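Local coordinates for endoglucanase (Thermotoga maritima, PDB 2FVG), which probably acts as an aminopeptidase of the M42 type, using two divalent metal ions per subunit, at residues N158-G163 and N311-L316; C172-D177 and N317-T322; W235-G240 and S301-Y306. All blocks are in the same frame, centred on the assembly; numbering follows the deposited sequence.

Contact 1. Residues N158-G163 and N311-L316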
loop_
_atom_site.group_PDB
_atom_site.type_symbol
_atom_site.label_atom_id
_atom_site.label_comp_id
_atom_site.label_asym_id
_atom_site.label_seq_id
_atom_site.Cartn_x
_atom_site.Cartn_y
_atom_site.Cartn_z
ATOM N N ASN A 158 -14.590 -3.026 16.929
ATOM C CA ASN A 158 -15.904 -3.265 16.337
ATOM C C ASN A 158 -15.851 -3.310 14.825
ATOM O O ASN A 158 -16.668 -2.705 14.140
ATOM C CB ASN A 158 -16.928 -2.239 16.848
ATOM C CG ASN A 158 -17.273 -2.450 18.302
ATOM O OD1 ASN A 158 -17.479 -3.575 18.735
ATOM N ND2 ASN A 158 -17.337 -1.372 19.061
ATOM N N GLY A 159 -14.833 -4.004 14.330
ATOM C CA GLY A 159 -14.663 -4.257 12.916
ATOM C C GLY A 159 -14.098 -3.139 12.077
ATOM O O GLY A 159 -14.034 -3.273 10.871
ATOM N N ARG A 160 -13.674 -2.044 12.687
ATOM C CA ARG A 160 -13.121 -0.941 11.908
ATOM C C ARG A 160 -11.740 -0.688 12.457
ATOM O O ARG A 160 -11.527 -0.859 13.654
ATOM C CB ARG A 160 -13.988 0.320 12.049
ATOM C CG ARG A 160 -15.387 0.199 11.465
ATOM C CD ARG A 160 -15.406 0.408 9.955
ATOM N NE ARG A 160 -16.627 -0.115 9.328
ATOM C CZ ARG A 160 -17.725 0.574 9.028
ATOM N NH1 ARG A 160 -17.820 1.878 9.289
ATOM N NH2 ARG A 160 -18.746 -0.064 8.456
ATOM N N ALA A 161 -10.805 -0.300 11.591
ATOM C CA ALA A 161 -9.453 -0.000 12.013
ATOM C C ALA A 161 -9.059 1.360 11.470
ATOM O O ALA A 161 -9.439 1.724 10.367
ATOM C CB ALA A 161 -8.505 -1.067 11.534
ATOM N N VAL A 162 -8.302 2.111 12.256
ATOM C CA VAL A 162 -7.868 3.470 11.887
ATOM C C VAL A 162 -6.349 3.517 12.008
ATOM O O VAL A 162 -5.772 2.988 12.979
ATOM C CB VAL A 162 -8.465 4.550 12.836
ATOM C CG1 VAL A 162 -8.079 5.993 12.369
ATOM C CG2 VAL A 162 -9.976 4.411 12.926
ATOM N N GLY A 163 -5.705 4.113 11.014
ATOM C CA GLY A 163 -4.253 4.244 11.006
ATOM C C GLY A 163 -3.822 4.873 9.709
ATOM O O GLY A 163 -4.650 5.241 8.892
ATOM N N ASN A 311 -4.617 9.687 8.610
ATOM C CA ASN A 311 -5.434 8.502 8.882
ATOM C C ASN A 311 -6.633 8.218 7.998
ATOM O O ASN A 311 -7.288 9.130 7.484
ATOM C CB ASN A 311 -5.889 8.534 10.331
ATOM C CG ASN A 311 -4.744 8.388 11.273
ATOM O OD1 ASN A 311 -3.767 7.712 10.959
ATOM N ND2 ASN A 311 -4.837 9.019 12.434
ATOM N N SER A 312 -6.908 6.932 7.835
ATOM C CA SER A 312 -8.112 6.495 7.164
ATOM C C SER A 312 -8.645 5.278 7.899
ATOM O O SER A 312 -8.018 4.802 8.848
ATOM C CB SER A 312 -7.895 6.229 5.677
ATOM O OG SER A 312 -7.052 5.131 5.484
ATOM N N ILE A 313 -9.788 4.771 7.445
ATOM C CA ILE A 313 -10.490 3.686 8.108
ATOM C C ILE A 313 -10.743 2.548 7.157
ATOM O O ILE A 313 -11.145 2.783 6.025
ATOM C CB ILE A 313 -11.888 4.201 8.560
ATOM C CG1 ILE A 313 -11.779 5.574 9.265
ATOM C CG2 ILE A 313 -12.630 3.184 9.433
ATOM C CD1 ILE A 313 -13.074 6.343 9.300
ATOM N N ILE A 314 -10.492 1.314 7.595
ATOM C CA ILE A 314 -10.901 0.162 6.797
ATOM C C ILE A 314 -11.861 -0.695 7.623
ATOM O O ILE A 314 -11.845 -0.653 8.857
ATOM C CB ILE A 314 -9.728 -0.703 6.279
ATOM C CG1 ILE A 314 -9.000 -1.404 7.425
ATOM C CG2 ILE A 314 -8.785 0.120 5.399
ATOM C CD1 ILE A 314 -8.167 -2.581 6.964
ATOM N N ASP A 315 -12.699 -1.457 6.937
ATOM C CA ASP A 315 -13.634 -2.339 7.581
ATOM C C ASP A 315 -12.952 -3.690 7.512
ATOM O O ASP A 315 -12.525 -4.108 6.433
ATOM C CB ASP A 315 -14.968 -2.320 6.815
ATOM C CG ASP A 315 -16.020 -3.172 7.462
ATOM O OD1 ASP A 315 -15.982 -4.400 7.268
ATOM O OD2 ASP A 315 -16.898 -2.622 8.156
ATOM N N LEU A 316 -12.811 -4.358 8.656
ATOM C CA LEU A 316 -12.148 -5.667 8.697
ATOM C C LEU A 316 -12.898 -6.790 7.956
ATOM O O LEU A 316 -12.275 -7.755 7.512
ATOM C CB LEU A 316 -11.746 -6.058 10.129
ATOM C CG LEU A 316 -10.721 -5.112 10.789
ATOM C CD1 LEU A 316 -10.485 -5.497 12.229
ATOM C CD2 LEU A 316 -9.400 -5.096 10.018
HETATM O O HOH W 1 -4.604 5.224 6.047
#
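A161 and I314 meet at the middle of this antiparallel strand pair, CB of the alanine 4.2 Å from CG1 of the isoleucine. I314 CG1 stands between its own backbone N and carbonyl carbon (chi1 67°), which puts it against the alanine methyl, and F166, which opens the helix 166-180, closes over both residues. On the other face of the sheet V162 and I313 pair, CG2 of the valine 4.2 Å from CG1 of the isoleucine, while V162 CG1 rests on CB of N311.

The backbone ladder holds strands 160-163 and 312-315 together: A161 and I314 exchange two bonds, the shorter from A161 N to I314 O at 2.9 Å, and G163 and S312 exchange another two. A water donates to G163 O, with 2.8 Å between the water oxygen and G163 O. At the far end L316 N, in the first turn of the following helix, reaches G159 O at 2.8 Å in a nearly straight bond.

The polar edge belongs to R160 and D315. The arginine chain bends at chi2 (-81°), and NE meets D315 OD2 at 2.8 Å, the oxygen lying in the guanidinium plane and receiving the bond on its anti side; NH2 adds a weak bond to the same oxygen. Both nitrogens meet OD2, so the bridge rests on one carboxylate oxygen, with the two planes 58° apart. That division leaves OD1 to cap the helix through weak bonds to N317 N and D318 N, so one carboxylate serves both the strand pair and the helix start.

Contact 2. Residues C172-D177 and N317-T322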
loop_
_atom_site.group_PDB
_atom_site.type_symbol
_atom_site.label_atom_id
_atom_site.label_comp_id
_atom_site.label_asym_id
_atom_site.label_seq_id
_atom_site.Cartn_x
_atom_site.Cartn_y
_atom_site.Cartn_z
ATOM N N CYS A 172 -0.529 -5.038 1.193
ATOM C CA CYS A 172 0.644 -5.850 1.585
ATOM C C CYS A 172 0.252 -6.891 2.627
ATOM O O CYS A 172 0.659 -8.049 2.548
ATOM C CB CYS A 172 1.741 -4.993 2.208
ATOM S SG CYS A 172 2.585 -3.822 1.131
ATOM N N SER A 173 -0.541 -6.458 3.603
ATOM C CA SER A 173 -1.003 -7.313 4.689
ATOM C C SER A 173 -1.876 -8.462 4.143
ATOM O O SER A 173 -1.776 -9.614 4.587
ATOM C CB SER A 173 -1.764 -6.439 5.697
ATOM O OG SER A 173 -2.290 -7.211 6.757
ATOM N N VAL A 174 -2.717 -8.138 3.169
ATOM C CA VAL A 174 -3.566 -9.115 2.506
ATOM C C VAL A 174 -2.718 -10.226 1.897
ATOM O O VAL A 174 -3.042 -11.388 2.058
ATOM C CB VAL A 174 -4.461 -8.492 1.408
ATOM C CG1 VAL A 174 -5.230 -9.585 0.646
ATOM C CG2 VAL A 174 -5.445 -7.529 2.014
ATOM N N LEU A 175 -1.637 -9.852 1.207
ATOM C CA LEU A 175 -0.742 -10.807 0.546
ATOM C C LEU A 175 -0.047 -11.692 1.546
ATOM O O LEU A 175 0.019 -12.898 1.351
ATOM C CB LEU A 175 0.293 -10.098 -0.323
ATOM C CG LEU A 175 -0.243 -9.220 -1.463
ATOM C CD1 LEU A 175 0.868 -8.958 -2.445
ATOM C CD2 LEU A 175 -1.409 -9.872 -2.171
ATOM N N ILE A 176 0.473 -11.082 2.609
ATOM C CA ILE A 176 1.100 -11.821 3.705
ATOM C C ILE A 176 0.109 -12.792 4.350
ATOM O O ILE A 176 0.491 -13.913 4.695
ATOM C CB ILE A 176 1.634 -10.875 4.783
ATOM C CG1 ILE A 176 2.684 -9.941 4.189
ATOM C CG2 ILE A 176 2.255 -11.658 5.941
ATOM C CD1 ILE A 176 3.200 -8.906 5.193
ATOM N N ASP A 177 -1.151 -12.370 4.514
ATOM C CA ASP A 177 -2.177 -13.235 5.134
ATOM C C ASP A 177 -2.584 -14.387 4.227
ATOM O O ASP A 177 -2.927 -15.461 4.715
ATOM C CB ASP A 177 -3.432 -12.445 5.567
ATOM C CG ASP A 177 -3.209 -11.610 6.838
ATOM O OD1 ASP A 177 -2.067 -11.554 7.371
ATOM O OD2 ASP A 177 -4.196 -11.000 7.301
ATOM N N ASN A 317 -14.216 -6.691 7.831
ATOM C CA ASN A 317 -14.927 -7.688 7.036
ATOM C C ASN A 317 -14.546 -7.544 5.563
ATOM O O ASN A 317 -14.406 -8.539 4.856
ATOM C CB ASN A 317 -16.449 -7.571 7.194
ATOM C CG ASN A 317 -16.931 -8.012 8.555
ATOM O OD1 ASN A 317 -16.498 -9.041 9.078
ATOM N ND2 ASN A 317 -17.853 -7.247 9.131
ATOM N N ASP A 318 -14.384 -6.305 5.098
ATOM C CA ASP A 318 -13.962 -6.059 3.713
ATOM C C ASP A 318 -12.559 -6.616 3.505
ATOM O O ASP A 318 -12.279 -7.255 2.506
ATOM C CB ASP A 318 -13.906 -4.572 3.410
ATOM C CG ASP A 318 -15.256 -3.941 3.278
ATOM O OD1 ASP A 318 -16.276 -4.635 3.035
ATOM O OD2 ASP A 318 -15.277 -2.713 3.403
ATOM N N TYR A 319 -11.661 -6.303 4.432
ATOM C CA TYR A 319 -10.303 -6.824 4.389
ATOM C C TYR A 319 -10.276 -8.363 4.248
ATOM O O TYR A 319 -9.516 -8.915 3.429
ATOM C CB TYR A 319 -9.568 -6.412 5.655
ATOM C CG TYR A 319 -8.188 -7.008 5.758
ATOM C CD1 TYR A 319 -7.983 -8.264 6.356
ATOM C CD2 TYR A 319 -7.081 -6.310 5.285
ATOM C CE1 TYR A 319 -6.708 -8.811 6.442
ATOM C CE2 TYR A 319 -5.824 -6.829 5.374
ATOM C CZ TYR A 319 -5.629 -8.064 5.945
ATOM O OH TYR A 319 -4.345 -8.536 6.029
ATOM N N GLU A 320 -11.101 -9.044 5.044
ATOM C CA GLU A 320 -11.177 -10.499 5.035
ATOM C C GLU A 320 -11.699 -11.041 3.729
ATOM O O GLU A 320 -11.270 -12.104 3.276
ATOM C CB GLU A 320 -12.063 -11.017 6.175
ATOM C CG GLU A 320 -11.386 -11.010 7.521
ATOM C CD GLU A 320 -10.153 -11.907 7.548
ATOM O OE1 GLU A 320 -10.276 -13.091 7.151
ATOM O OE2 GLU A 320 -9.067 -11.428 7.968
ATOM N N ASN A 321 -12.656 -10.333 3.143
ATOM C CA ASN A 321 -13.228 -10.743 1.870
ATOM C C ASN A 321 -12.280 -10.537 0.706
ATOM O O ASN A 321 -12.314 -11.299 -0.272
ATOM C CB ASN A 321 -14.549 -10.048 1.654
ATOM C CG ASN A 321 -15.626 -10.654 2.479
ATOM O OD1 ASN A 321 -15.816 -11.868 2.455
ATOM N ND2 ASN A 321 -16.349 -9.825 3.215
ATOM N N THR A 322 -11.458 -9.495 0.807
ATOM C CA THR A 322 -10.413 -9.236 -0.177
ATOM C C THR A 322 -9.413 -10.397 -0.138
ATOM O O THR A 322 -9.066 -10.967 -1.183
ATOM C CB THR A 322 -9.669 -7.946 0.129
ATOM O OG1 THR A 322 -10.614 -6.881 0.242
ATOM C CG2 THR A 322 -8.673 -7.610 -1.008
HETATM O O HOH W 2 -6.161 -12.311 8.361
#
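With CG anti to the backbone N (chi1 175°), Y319 sends its ring from helix 316-332 toward helix 166-180, where S173, its OG likewise anti to the backbone N, comes up to the phenol oxygen. This is a helix-helix packing in the alpha/beta metallopeptidase domain of the M42 family, the short axes 10.2 Å apart at closest and crossing at -53°.

Y319 OH donates to D177 OD2 at 2.8 Å. The carboxylate oxygen lies at the ring edge, in its plane, yet the hydroxyl reaches that oxygen from above the carboxylate plane, the two planes being 82° apart. S173 OG is 2.6 Å from the same OH, so two polar side chains one helical turn apart grip the buried tyrosine tip. The side chains of V174 and Y319 slide past each other in opposite directions, V174 CG2 touching Y319 CE2 at 3.5 Å, while V174 CG1 faces T322 CG2 more loosely at 4.3 Å. A phenylalanine in place of Y319 would probably keep the valine contact but leave D177 OD2 without its hydroxyl donor and S173 OG without its partner in the other helix.

D177 OD2 also accepts a hydrogen bond from a water, which donates to E320 OE2 as well, and this bridge may ease the repulsion between the two carboxylates. Further along, T322 OG1 donates to D318 O, 2.8 Å away and from above the carbonyl plane.

Contact 3. Residues W235-G240 and S301-Y306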
loop_
_atom_site.group_PDB
_atom_site.type_symbol
_atom_site.label_atom_id
_atom_site.label_comp_id
_atom_site.label_asym_id
_atom_site.label_seq_id
_atom_site.Cartn_x
_atom_site.Cartn_y
_atom_site.Cartn_z
ATOM N N TRP A 235 -22.721 7.853 -3.554
ATOM C CA TRP A 235 -22.181 7.292 -4.806
ATOM C C TRP A 235 -20.647 7.131 -4.730
ATOM O O TRP A 235 -19.893 7.795 -5.435
ATOM C CB TRP A 235 -22.608 8.134 -6.025
ATOM C CG TRP A 235 -24.045 8.574 -5.955
ATOM C CD1 TRP A 235 -24.505 9.850 -5.747
ATOM C CD2 TRP A 235 -25.211 7.739 -6.035
ATOM N NE1 TRP A 235 -25.880 9.865 -5.714
ATOM C CE2 TRP A 235 -26.343 8.584 -5.885
ATOM C CE3 TRP A 235 -25.412 6.365 -6.227
ATOM C CZ2 TRP A 235 -27.661 8.097 -5.924
ATOM C CZ3 TRP A 235 -26.733 5.876 -6.270
ATOM C CH2 TRP A 235 -27.834 6.744 -6.117
ATOM N N ALA A 236 -20.199 6.234 -3.864
ATOM C CA ALA A 236 -18.776 5.992 -3.660
ATOM C C ALA A 236 -18.562 4.537 -3.304
ATOM O O ALA A 236 -19.531 3.798 -3.172
ATOM C CB ALA A 236 -18.251 6.893 -2.547
ATOM N N THR A 237 -17.299 4.132 -3.180
ATOM C CA THR A 237 -16.928 2.790 -2.787
ATOM C C THR A 237 -17.104 2.794 -1.273
ATOM O O THR A 237 -16.502 3.623 -0.575
ATOM C CB THR A 237 -15.463 2.482 -3.158
ATOM O OG1 THR A 237 -15.229 2.852 -4.519
ATOM C CG2 THR A 237 -15.171 1.004 -2.992
ATOM N N HIS A 238 -17.922 1.891 -0.749
ATOM C CA HIS A 238 -18.198 1.955 0.689
ATOM C C HIS A 238 -17.608 0.926 1.606
ATOM O O HIS A 238 -17.479 -0.240 1.249
ATOM C CB HIS A 238 -19.703 2.003 0.918
ATOM C CG HIS A 238 -20.366 3.139 0.211
ATOM N ND1 HIS A 238 -20.035 4.461 0.452
ATOM C CD2 HIS A 238 -21.347 3.157 -0.720
ATOM C CE1 HIS A 238 -20.775 5.241 -0.314
ATOM N NE2 HIS A 238 -21.582 4.475 -1.030
ATOM N N LEU A 239 -17.279 1.375 2.820
ATOM C CA LEU A 239 -16.817 0.482 3.880
ATOM C C LEU A 239 -17.959 -0.482 4.167
ATOM O O LEU A 239 -19.109 -0.064 4.278
ATOM C CB LEU A 239 -16.492 1.269 5.155
ATOM C CG LEU A 239 -15.294 2.226 5.212
ATOM C CD1 LEU A 239 -15.246 2.883 6.554
ATOM C CD2 LEU A 239 -14.011 1.491 4.985
ATOM N N GLY A 240 -17.653 -1.769 4.238
ATOM C CA GLY A 240 -18.663 -2.767 4.553
ATOM C C GLY A 240 -19.286 -3.469 3.362
ATOM O O GLY A 240 -19.829 -4.564 3.518
ATOM N N SER A 301 -9.628 -3.769 -4.814
ATOM C CA SER A 301 -9.316 -2.813 -3.772
ATOM C C SER A 301 -10.127 -2.981 -2.495
ATOM O O SER A 301 -11.335 -3.253 -2.530
ATOM C CB SER A 301 -9.565 -1.392 -4.293
ATOM O OG SER A 301 -8.838 -1.138 -5.467
ATOM N N THR A 302 -9.446 -2.820 -1.374
ATOM C CA THR A 302 -10.090 -2.750 -0.079
ATOM C C THR A 302 -10.546 -1.279 0.066
ATOM O O THR A 302 -9.754 -0.357 -0.131
ATOM C CB THR A 302 -9.109 -3.124 1.057
ATOM O OG1 THR A 302 -8.654 -4.459 0.841
ATOM C CG2 THR A 302 -9.808 -3.076 2.451
ATOM N N PRO A 303 -11.836 -1.049 0.366
ATOM C CA PRO A 303 -12.298 0.336 0.577
ATOM C C PRO A 303 -11.680 0.940 1.843
ATOM O O PRO A 303 -11.422 0.225 2.804
ATOM C CB PRO A 303 -13.817 0.178 0.799
ATOM C CG PRO A 303 -14.157 -1.179 0.286
ATOM C CD PRO A 303 -12.926 -2.026 0.514
ATOM N N ALA A 304 -11.433 2.245 1.823
ATOM C CA ALA A 304 -10.943 2.973 2.987
ATOM C C ALA A 304 -11.663 4.313 2.943
ATOM O O ALA A 304 -12.105 4.730 1.885
ATOM C CB ALA A 304 -9.424 3.187 2.892
ATOM N N ARG A 305 -11.790 4.987 4.081
ATOM C CA ARG A 305 -12.388 6.314 4.115
ATOM C C ARG A 305 -11.528 7.215 4.982
ATOM O O ARG A 305 -11.195 6.840 6.100
ATOM C CB ARG A 305 -13.820 6.239 4.678
ATOM C CG ARG A 305 -14.513 7.582 4.792
ATOM C CD ARG A 305 -16.039 7.454 4.919
ATOM N NE ARG A 305 -16.679 8.779 4.866
ATOM C CZ ARG A 305 -17.430 9.331 5.827
ATOM N NH1 ARG A 305 -17.737 8.673 6.949
ATOM N NH2 ARG A 305 -17.928 10.540 5.637
ATOM N N TYR A 306 -11.192 8.414 4.512
ATOM C CA TYR A 306 -10.392 9.317 5.357
ATOM C C TYR A 306 -11.141 9.744 6.608
ATOM O O TYR A 306 -12.366 9.839 6.612
ATOM C CB TYR A 306 -9.871 10.563 4.608
ATOM C CG TYR A 306 -8.763 10.266 3.595
ATOM C CD1 TYR A 306 -7.526 9.738 4.004
ATOM C CD2 TYR A 306 -8.945 10.532 2.231
ATOM C CE1 TYR A 306 -6.506 9.459 3.072
ATOM C CE2 TYR A 306 -7.933 10.263 1.289
ATOM C CZ TYR A 306 -6.719 9.726 1.715
ATOM O OH TYR A 306 -5.728 9.469 0.779
#
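L239 reaches across from its loop to strand 301-306 through the tip of its side chain. Its CB starts out pointing past the strand rather than at it, and chi1 (-69°) sets CG anti to the carbonyl carbon. From CG the two methyls branch, CD1 anti to CA (chi2 178°), and here the side chain divides the work. CD2 settles against the peptide between P303 and A304, 3.6 Å from P303 O and 3.9 Å from A304 CA, with P303 CB a little farther off. CD1 meets CB of R305 at 4.1 Å, the two side chains crossing at about a right angle. Strand 312-315, the neighbour of this one in the sheet, adds I313 to the leucine's surroundings.

The other part of the contact is the ring of P303, which points at the loop. H238 O comes to 3.6 Å from P303 CG, and T237 CG2 touches CG and CB of the ring at 4.1 Å each, its side chain and the proline crossing at about a right angle. The setting is the mixed sheet of the M42 peptidase domain: strand 297-306 runs beside strand 215-224, and the loop that follows the latter comes back here to lie against it.

T237 turns its methyl to the proline while OG1 bonds R277 O, and H238 O, besides touching the ring, accepts a hydrogen bond from Q274 NE2. R305 leaves L239 after its CB: CG is anti to the backbone N (chi1 178°), and the chain runs extended to NE, which forms a salt bridge with E231.

The three contacts lie 11 to 14 Å apart, centre to centre, in the metallopeptidase domain. Strand 312-315 runs straight into helix 316-332, joining contact 1 to contact 2; strand 160-163 is likewise followed by helix 166-180, so the two contacts alternate along the chain. Both segments of contact 3 come after 172-177 and before 311-316, and its strand neighbours 312-315 in the mixed sheet, where I313 N probably bonds R305 O. Helix 316-332 ties contacts 2 and 3 as well, through D318 to G240 and T322 to T302. Contacts 1 and 3 lie close to D167, and contact 1 to H308, both predicted metal ligands; contact 2 lies farther back.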